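Local coordinates for protein diaminopimelate decarboxylase (Phaeodactylum tricornutum, PDB 7JPJ) that probably catalyses the pyridoxal 5'-phosphate-dependent decarboxylation of diaminopimelate in lysine biosynthesis, working as a dimer, at residues A[32-45]-A[62-76]. Sequence-based numbering, arbitrary orientation.
Sequences YSIDKLEEAADACL and CPNASILKYFHSKNI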
ATOM      1  N   TYR A  32      -2.218  12.637  16.517  1.00 20.50           N
ATOM      2  CA  TYR A  32      -1.364  13.755  16.139  1.00 20.01           C
ATOM      3  C   TYR A  32      -1.299  14.747  17.290  1.00 20.96           C
ATOM      4  O   TYR A  32      -2.308  15.009  17.953  1.00 21.61           O
ATOM      5  CB  TYR A  32      -1.874  14.451  14.871  1.00 19.21           C
ATOM      6  CG  TYR A  32      -2.025  13.532  13.678  1.00 18.10           C
ATOM      7  CD1 TYR A  32      -3.220  12.860  13.444  1.00 18.20           C
ATOM      8  CD2 TYR A  32      -0.976  13.335  12.784  1.00 17.56           C
ATOM      9  CE1 TYR A  32      -3.367  12.018  12.353  1.00 17.61           C
ATOM     10  CE2 TYR A  32      -1.113  12.495  11.690  1.00 16.95           C
ATOM     11  CZ  TYR A  32      -2.312  11.839  11.479  1.00 17.05           C
ATOM     12  OH  TYR A  32      -2.466  10.997  10.395  1.00 16.49           O
ATOM     13  N   SER A  33      -0.110  15.300  17.521  1.00 19.53           N
ATOM     14  CA  SER A  33       0.152  16.187  18.649  1.00 19.92           C
ATOM     15  C   SER A  33       0.409  17.601  18.147  1.00 19.84           C
ATOM     16  O   SER A  33       1.316  17.821  17.337  1.00 19.65           O
ATOM     17  CB  SER A  33       1.343  15.685  19.465  1.00 20.26           C
ATOM     18  OG  SER A  33       2.076  16.763  20.016  1.00 20.58           O
ATOM     19  N   ILE A  34      -0.384  18.555  18.640  1.00 23.35           N
ATOM     20  CA  ILE A  34      -0.197  19.958  18.275  1.00 23.14           C
ATOM     21  C   ILE A  34       1.190  20.437  18.691  1.00 23.14           C
ATOM     22  O   ILE A  34       1.836  21.214  17.976  1.00 23.02           O
ATOM     23  CB  ILE A  34      -1.315  20.817  18.899  1.00 23.07           C
ATOM     24  CG1 ILE A  34      -2.552  20.824  17.997  1.00 23.15           C
ATOM     25  CG2 ILE A  34      -0.843  22.240  19.156  1.00 22.82           C
ATOM     26  CD1 ILE A  34      -2.362  21.581  16.702  1.00 22.66           C
ATOM     27  N   ASP A  35       1.674  19.968  19.845  1.00 24.36           N
ATOM     28  CA  ASP A  35       3.005  20.342  20.315  1.00 24.21           C
ATOM     29  C   ASP A  35       4.078  19.963  19.303  1.00 24.33           C
ATOM     30  O   ASP A  35       4.962  20.767  18.987  1.00 24.39           O
ATOM     31  CB  ASP A  35       3.287  19.675  21.661  1.00 24.04           C
ATOM     32  CG  ASP A  35       3.080  20.612  22.831  1.00 23.94           C
ATOM     33  OD1 ASP A  35       3.608  21.743  22.789  1.00 23.97           O
ATOM     34  OD2 ASP A  35       2.390  20.214  23.795  1.00 23.99           O
ATOM     35  N   LYS A  36       4.019  18.733  18.783  1.00 22.14           N
ATOM     36  CA  LYS A  36       5.025  18.277  17.830  1.00 21.89           C
ATOM     37  C   LYS A  36       4.877  18.958  16.473  1.00 21.69           C
ATOM     38  O   LYS A  36       5.862  19.087  15.736  1.00 21.52           O
ATOM     39  CB  LYS A  36       4.949  16.758  17.677  1.00 21.38           C
ATOM     40  CG  LYS A  36       5.732  15.989  18.731  1.00 21.43           C
ATOM     41  CD  LYS A  36       7.222  16.049  18.444  1.00 21.44           C
ATOM     42  CE  LYS A  36       8.035  15.437  19.567  1.00 21.60           C
ATOM     43  NZ  LYS A  36       9.484  15.386  19.227  1.00 21.54           N
ATOM     44  N   LEU A  37       3.666  19.397  16.121  1.00 21.74           N
ATOM     45  CA  LEU A  37       3.494  20.150  14.884  1.00 21.41           C
ATOM     46  C   LEU A  37       4.083  21.551  14.996  1.00 22.01           C
ATOM     47  O   LEU A  37       4.597  22.088  14.009  1.00 21.79           O
ATOM     48  CB  LEU A  37       2.014  20.232  14.513  1.00 21.16           C
ATOM     49  CG  LEU A  37       1.340  18.962  13.990  1.00 20.35           C
ATOM     50  CD1 LEU A  37      -0.166  19.143  13.977  1.00 20.27           C
ATOM     51  CD2 LEU A  37       1.852  18.603  12.601  1.00 19.09           C
ATOM     52  N   GLU A  38       4.019  22.151  16.188  1.00 23.99           N
ATOM     53  CA  GLU A  38       4.535  23.504  16.371  1.00 24.08           C
ATOM     54  C   GLU A  38       6.057  23.535  16.301  1.00 24.25           C
ATOM     55  O   GLU A  38       6.638  24.477  15.750  1.00 24.33           O
ATOM     56  CB  GLU A  38       4.047  24.071  17.703  1.00 23.97           C
ATOM     57  CG  GLU A  38       3.999  25.583  17.744  1.00 23.69           C
ATOM     58  CD  GLU A  38       3.779  26.122  19.143  1.00 23.39           C
ATOM     59  OE1 GLU A  38       4.647  25.896  20.012  1.00 23.65           O
ATOM     60  OE2 GLU A  38       2.741  26.777  19.372  1.00 23.17           O
ATOM     61  N   GLU A  39       6.717  22.520  16.865  1.00 23.01           N
ATOM     62  CA  GLU A  39       8.175  22.452  16.801  1.00 23.40           C
ATOM     63  C   GLU A  39       8.665  22.365  15.363  1.00 23.38           C
ATOM     64  O   GLU A  39       9.629  23.041  14.987  1.00 23.83           O
ATOM     65  CB  GLU A  39       8.679  21.255  17.607  1.00 23.50           C
ATOM     66  CG  GLU A  39       8.139  21.178  19.024  1.00 23.51           C
ATOM     67  CD  GLU A  39       8.635  19.949  19.769  1.00 23.80           C
ATOM     68  OE1 GLU A  39       9.298  19.096  19.134  1.00 23.91           O
ATOM     69  OE2 GLU A  39       8.374  19.844  20.988  1.00 23.45           O
ATOM     70  N   ALA A  40       8.018  21.534  14.543  1.00 21.20           N
ATOM     71  CA  ALA A  40       8.449  21.382  13.159  1.00 20.75           C
ATOM     72  C   ALA A  40       8.140  22.631  12.346  1.00 20.77           C
ATOM     73  O   ALA A  40       8.962  23.065  11.528  1.00 20.91           O
ATOM     74  CB  ALA A  40       7.791  20.155  12.533  1.00 19.58           C
ATOM     75  N   ALA A  41       6.964  23.224  12.560  1.00 19.61           N
ATOM     76  CA  ALA A  41       6.599  24.438  11.837  1.00 19.53           C
ATOM     77  C   ALA A  41       7.578  25.565  12.134  1.00 20.40           C
ATOM     78  O   ALA A  41       8.060  26.243  11.219  1.00 20.35           O
ATOM     79  CB  ALA A  41       5.173  24.853  12.197  1.00 19.35           C
ATOM     80  N   ASP A  42       7.891  25.774  13.415  1.00 20.96           N
ATOM     81  CA  ASP A  42       8.833  26.823  13.790  1.00 21.23           C
ATOM     82  C   ASP A  42      10.232  26.527  13.261  1.00 21.80           C
ATOM     83  O   ASP A  42      10.933  27.437  12.803  1.00 22.00           O
ATOM     84  CB  ASP A  42       8.852  26.985  15.310  1.00 21.21           C
ATOM     85  CG  ASP A  42       7.794  27.954  15.808  1.00 20.71           C
ATOM     86  OD1 ASP A  42       7.166  28.639  14.970  1.00 20.42           O
ATOM     87  OD2 ASP A  42       7.583  28.022  17.039  1.00 20.49           O
ATOM     88  N   ALA A  43      10.656  25.262  13.314  1.00 19.48           N
ATOM     89  CA  ALA A  43      11.980  24.907  12.819  1.00 19.78           C
ATOM     90  C   ALA A  43      12.107  25.160  11.323  1.00 19.40           C
ATOM     91  O   ALA A  43      13.192  25.508  10.844  1.00 19.73           O
ATOM     92  CB  ALA A  43      12.288  23.445  13.138  1.00 19.92           C
ATOM     93  N   CYS A  44      11.020  24.993  10.567  1.00 20.55           N
ATOM     94  CA  CYS A  44      11.080  25.233   9.130  1.00 20.24           C
ATOM     95  C   CYS A  44      10.977  26.717   8.805  1.00 20.40           C
ATOM     96  O   CYS A  44      11.678  27.208   7.914  1.00 20.60           O
ATOM     97  CB  CYS A  44       9.978  24.451   8.417  1.00 18.92           C
ATOM     98  SG  CYS A  44      10.170  22.658   8.506  1.00 18.26           S
ATOM     99  N   LEU A  45      10.114  27.448   9.514  1.00 18.55           N
ATOM    100  CA  LEU A  45      10.019  28.891   9.326  1.00 18.65           C
ATOM    101  C   LEU A  45      11.290  29.621   9.738  1.00 19.25           C
ATOM    102  O   LEU A  45      11.445  30.800   9.400  1.00 19.37           O
ATOM    103  CB  LEU A  45       8.828  29.444  10.109  1.00 18.63           C
ATOM    104  CG  LEU A  45       7.450  29.082   9.557  1.00 18.13           C
ATOM    105  CD1 LEU A  45       6.380  29.271  10.620  1.00 18.26           C
ATOM    106  CD2 LEU A  45       7.138  29.901   8.320  1.00 17.90           C
ATOM    107  N   CYS A  62       0.375  13.783   4.705  1.00 19.48           N
ATOM    108  CA  CYS A  62      -0.772  13.692   5.603  1.00 19.48           C
ATOM    109  C   CYS A  62      -1.799  14.765   5.257  1.00 19.65           C
ATOM    110  O   CYS A  62      -1.619  15.937   5.614  1.00 19.45           O
ATOM    111  CB  CYS A  62      -0.342  13.833   7.062  1.00 19.20           C
ATOM    112  SG  CYS A  62      -1.670  13.440   8.223  1.00 19.49           S
ATOM    113  N   PRO A  63      -2.899  14.402   4.587  1.00 18.88           N
ATOM    114  CA  PRO A  63      -3.787  15.426   4.021  1.00 19.13           C
ATOM    115  C   PRO A  63      -4.985  15.799   4.885  1.00 19.01           C
ATOM    116  O   PRO A  63      -5.921  16.422   4.377  1.00 19.57           O
ATOM    117  CB  PRO A  63      -4.243  14.787   2.702  1.00 19.60           C
ATOM    118  CG  PRO A  63      -4.069  13.289   2.902  1.00 19.40           C
ATOM    119  CD  PRO A  63      -3.284  13.046   4.164  1.00 18.93           C
ATOM    120  N   ASN A  64      -4.979  15.445   6.169  1.00 18.38           N
ATOM    121  CA  ASN A  64      -6.107  15.785   7.031  1.00 18.49           C
ATOM    122  C   ASN A  64      -6.304  17.295   7.096  1.00 18.71           C
ATOM    123  O   ASN A  64      -5.343  18.063   7.198  1.00 18.41           O
ATOM    124  CB  ASN A  64      -5.901  15.224   8.438  1.00 18.46           C
ATOM    125  CG  ASN A  64      -7.127  15.400   9.320  1.00 19.15           C
ATOM    126  OD1 ASN A  64      -7.393  16.494   9.820  1.00 19.46           O
ATOM    127  ND2 ASN A  64      -7.883  14.324   9.509  1.00 19.49           N
ATOM    128  N   ALA A  65      -7.572  17.717   7.045  1.00 18.61           N
ATOM    129  CA  ALA A  65      -7.881  19.138   6.924  1.00 18.98           C
ATOM    130  C   ALA A  65      -7.399  19.925   8.136  1.00 18.94           C
ATOM    131  O   ALA A  65      -6.955  21.072   8.004  1.00 18.91           O
ATOM    132  CB  ALA A  65      -9.382  19.331   6.724  1.00 19.82           C
ATOM    133  N   SER A  66      -7.476  19.326   9.328  1.00 17.66           N
ATOM    134  CA  SER A  66      -6.986  20.004  10.522  1.00 18.50           C
ATOM    135  C   SER A  66      -5.498  20.311  10.410  1.00 17.62           C
ATOM    136  O   SER A  66      -5.047  21.390  10.812  1.00 17.97           O
ATOM    137  CB  SER A  66      -7.270  19.157  11.763  1.00 19.76           C
ATOM    138  OG  SER A  66      -8.663  18.974  11.941  1.00 20.80           O
ATOM    139  N   ILE A  67      -4.717  19.377   9.866  1.00 18.77           N
ATOM    140  CA  ILE A  67      -3.299  19.647   9.639  1.00 18.35           C
ATOM    141  C   ILE A  67      -3.132  20.787   8.642  1.00 18.16           C
ATOM    142  O   ILE A  67      -2.295  21.680   8.827  1.00 18.10           O
ATOM    143  CB  ILE A  67      -2.578  18.369   9.170  1.00 17.97           C
ATOM    144  CG1 ILE A  67      -2.872  17.209  10.125  1.00 18.26           C
ATOM    145  CG2 ILE A  67      -1.080  18.608   9.062  1.00 17.72           C
ATOM    146  CD1 ILE A  67      -2.330  17.414  11.526  1.00 19.00           C
ATOM    147  N   LEU A  68      -3.931  20.781   7.571  1.00 17.59           N
ATOM    148  CA  LEU A  68      -3.890  21.879   6.610  1.00 17.71           C
ATOM    149  C   LEU A  68      -4.275  23.196   7.270  1.00 18.05           C
ATOM    150  O   LEU A  68      -3.618  24.221   7.065  1.00 17.99           O
ATOM    151  CB  LEU A  68      -4.816  21.584   5.432  1.00 18.17           C
ATOM    152  CG  LEU A  68      -4.434  20.425   4.516  1.00 18.18           C
ATOM    153  CD1 LEU A  68      -5.394  20.364   3.341  1.00 19.14           C
ATOM    154  CD2 LEU A  68      -3.000  20.567   4.041  1.00 18.03           C
ATOM    155  N   LYS A  69      -5.345  23.184   8.067  1.00 18.31           N
ATOM    156  CA  LYS A  69      -5.782  24.406   8.732  1.00 18.85           C
ATOM    157  C   LYS A  69      -4.731  24.909   9.714  1.00 18.88           C
ATOM    158  O   LYS A  69      -4.534  26.122   9.858  1.00 19.36           O
ATOM    159  CB  LYS A  69      -7.115  24.170   9.443  1.00 19.69           C
ATOM    160  CG  LYS A  69      -8.291  23.929   8.508  1.00 20.01           C
ATOM    161  CD  LYS A  69      -9.539  23.539   9.288  1.00 21.04           C
ATOM    162  CE  LYS A  69     -10.670  23.097   8.364  1.00 21.15           C
ATOM    163  NZ  LYS A  69     -11.130  24.193   7.461  1.00 21.33           N
ATOM    164  N   TYR A  70      -4.038  23.991  10.395  1.00 18.47           N
ATOM    165  CA  TYR A  70      -3.037  24.408  11.371  1.00 19.08           C
ATOM    166  C   TYR A  70      -1.829  25.040  10.688  1.00 18.46           C
ATOM    167  O   TYR A  70      -1.359  26.107  11.102  1.00 19.00           O
ATOM    168  CB  TYR A  70      -2.596  23.229  12.235  1.00 19.50           C
ATOM    169  CG  TYR A  70      -1.450  23.610  13.135  1.00 20.35           C
ATOM    170  CD1 TYR A  70      -1.673  24.330  14.299  1.00 21.78           C
ATOM    171  CD2 TYR A  70      -0.136  23.294  12.800  1.00 19.76           C
ATOM    172  CE1 TYR A  70      -0.630  24.706  15.118  1.00 22.46           C
ATOM    173  CE2 TYR A  70       0.916  23.668  13.614  1.00 20.49           C
ATOM    174  CZ  TYR A  70       0.662  24.372  14.771  1.00 21.77           C
ATOM    175  OH  TYR A  70       1.699  24.749  15.590  1.00 22.56           O
ATOM    176  N   PHE A  71      -1.298  24.384   9.654  1.00 19.25           N
ATOM    177  CA  PHE A  71      -0.151  24.939   8.943  1.00 18.52           C
ATOM    178  C   PHE A  71      -0.512  26.226   8.215  1.00 18.59           C
ATOM    179  O   PHE A  71       0.360  27.072   7.988  1.00 18.57           O
ATOM    180  CB  PHE A  71       0.410  23.918   7.956  1.00 17.28           C
ATOM    181  CG  PHE A  71       1.182  22.802   8.605  1.00 17.30           C
ATOM    182  CD1 PHE A  71       1.867  23.008   9.790  1.00 18.23           C
ATOM    183  CD2 PHE A  71       1.227  21.546   8.019  1.00 16.59           C
ATOM    184  CE1 PHE A  71       2.581  21.979  10.382  1.00 18.48           C
ATOM    185  CE2 PHE A  71       1.937  20.516   8.605  1.00 16.80           C
ATOM    186  CZ  PHE A  71       2.614  20.732   9.789  1.00 17.76           C
ATOM    187  N   HIS A  72      -1.781  26.399   7.843  1.00 18.33           N
ATOM    188  CA  HIS A  72      -2.190  27.662   7.239  1.00 18.58           C
ATOM    189  C   HIS A  72      -2.146  28.795   8.258  1.00 19.15           C
ATOM    190  O   HIS A  72      -1.712  29.909   7.938  1.00 19.43           O
ATOM    191  CB  HIS A  72      -3.587  27.533   6.630  1.00 18.90           C
ATOM    192  CG  HIS A  72      -4.054  28.770   5.929  1.00 19.38           C
ATOM    193  ND1 HIS A  72      -5.277  29.355   6.179  1.00 19.98           N
ATOM    194  CD2 HIS A  72      -3.451  29.545   4.994  1.00 19.45           C
ATOM    195  CE1 HIS A  72      -5.409  30.433   5.426  1.00 20.30           C
ATOM    196  NE2 HIS A  72      -4.315  30.570   4.700  1.00 20.00           N
ATOM    197  N   SER A  73      -2.583  28.528   9.492  1.00 18.87           N
ATOM    198  CA  SER A  73      -2.523  29.538  10.542  1.00 19.34           C
ATOM    199  C   SER A  73      -1.092  29.932  10.884  1.00 20.51           C
ATOM    200  O   SER A  73      -0.875  31.008  11.454  1.00 21.29           O
ATOM    201  CB  SER A  73      -3.235  29.028  11.795  1.00 18.96           C
ATOM    202  OG  SER A  73      -2.584  27.880  12.312  1.00 18.44           O
ATOM    203  N   LYS A  74      -0.114  29.087  10.557  1.00 20.76           N
ATOM    204  CA  LYS A  74       1.293  29.391  10.773  1.00 21.68           C
ATOM    205  C   LYS A  74       1.956  30.011   9.549  1.00 23.30           C
ATOM    206  O   LYS A  74       3.185  30.113   9.515  1.00 24.50           O
ATOM    207  CB  LYS A  74       2.048  28.125  11.185  1.00 20.52           C
ATOM    208  CG  LYS A  74       1.657  27.596  12.552  1.00 19.18           C
ATOM    209  CD  LYS A  74       2.140  28.518  13.653  1.00 19.52           C
ATOM    210  CE  LYS A  74       3.341  27.933  14.372  1.00 18.54           C
ATOM    211  NZ  LYS A  74       3.740  28.762  15.550  1.00 19.02           N
ATOM    212  N   ASN A  75       1.167  30.419   8.551  1.00 20.74           N
ATOM    213  CA  ASN A  75       1.667  31.030   7.314  1.00 21.86           C
ATOM    214  C   ASN A  75       2.562  30.079   6.524  1.00 22.04           C
ATOM    215  O   ASN A  75       3.505  30.510   5.854  1.00 22.90           O
ATOM    216  CB  ASN A  75       2.396  32.347   7.594  1.00 23.24           C
ATOM    217  CG  ASN A  75       1.487  33.390   8.201  1.00 23.23           C
ATOM    218  OD1 ASN A  75       0.273  33.361   7.998  1.00 22.20           O
ATOM    219  ND2 ASN A  75       2.065  34.314   8.960  1.00 24.26           N
ATOM    220  N   ILE A  76       2.267  28.784   6.588  1.00 18.93           N
ATOM    221  CA  ILE A  76       2.932  27.775   5.772  1.00 18.52           C
ATOM    222  C   ILE A  76       2.026  27.447   4.595  1.00 18.55           C
ATOM    223  O   ILE A  76       0.827  27.202   4.774  1.00 18.52           O
ATOM    224  CB  ILE A  76       3.255  26.515   6.593  1.00 17.94           C
ATOM    225  CG1 ILE A  76       4.381  26.801   7.585  1.00 17.98           C
ATOM    226  CG2 ILE A  76       3.628  25.361   5.677  1.00 17.55           C
ATOM    227  CD1 ILE A  76       4.821  25.587   8.364  1.00 17.54           C
TER
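Helix 34-45 packs across helix 65-73, their axes 11.1 Å apart at closest and crossing at -44°; A41 and K74 bring the backbones nearest. Helix 65-73 is the crossover of a beta-alpha-beta unit between the parallel strands 53-58 and 77-80 in the TIM-type barrel of this decarboxylase family; helix 34-45 precedes that unit and lies against its helix. Y70 buries more surface in the contact than any other residue. With CG anti to the backbone N (chi1 173°), its ring reaches across to helix 34-45, where the I34 methyl CD1 makes an off-centre CH-pi contact 4.2 Å from the ring centroid and L37 CB meets Y70 CE2 at 3.7 Å. Its hydroxyl lies against CA and CB of E38. Replacing this tyrosine by alanine is likely to open a gap between the helices and leave I34 CD1 and L37 CB without the ring they pack on. L37 splits its two methyls: CD1 meets I67 CD1, and CD2 sits 3.6 Å from F71 CZ. Farther along, A41 CB rests on I76 CD1, and L45 CD1 reaches the carbonyl O of K74. Helix 65-73 closes in a Schellman motif, with N75 at positive phi as C-prime, I76 N bonded to F71 O and N75 N to H72 O. Toward strand 53-58, F71 meets Y57 edge-to-face and I76 packs on V55. At the rim, K74 bends at chi2 and chi3, bringing NZ to a salt bridge with D42 OD1 at 3.5 Å, weak as a hydrogen bond; E38 OE2 is a more distant opposite charge. At the other end, the Y32 hydroxyl hydrogen-bonds E412, and C62 sets its SG obliquely to the Y32 ring, 3.4 Å from Y32 OH.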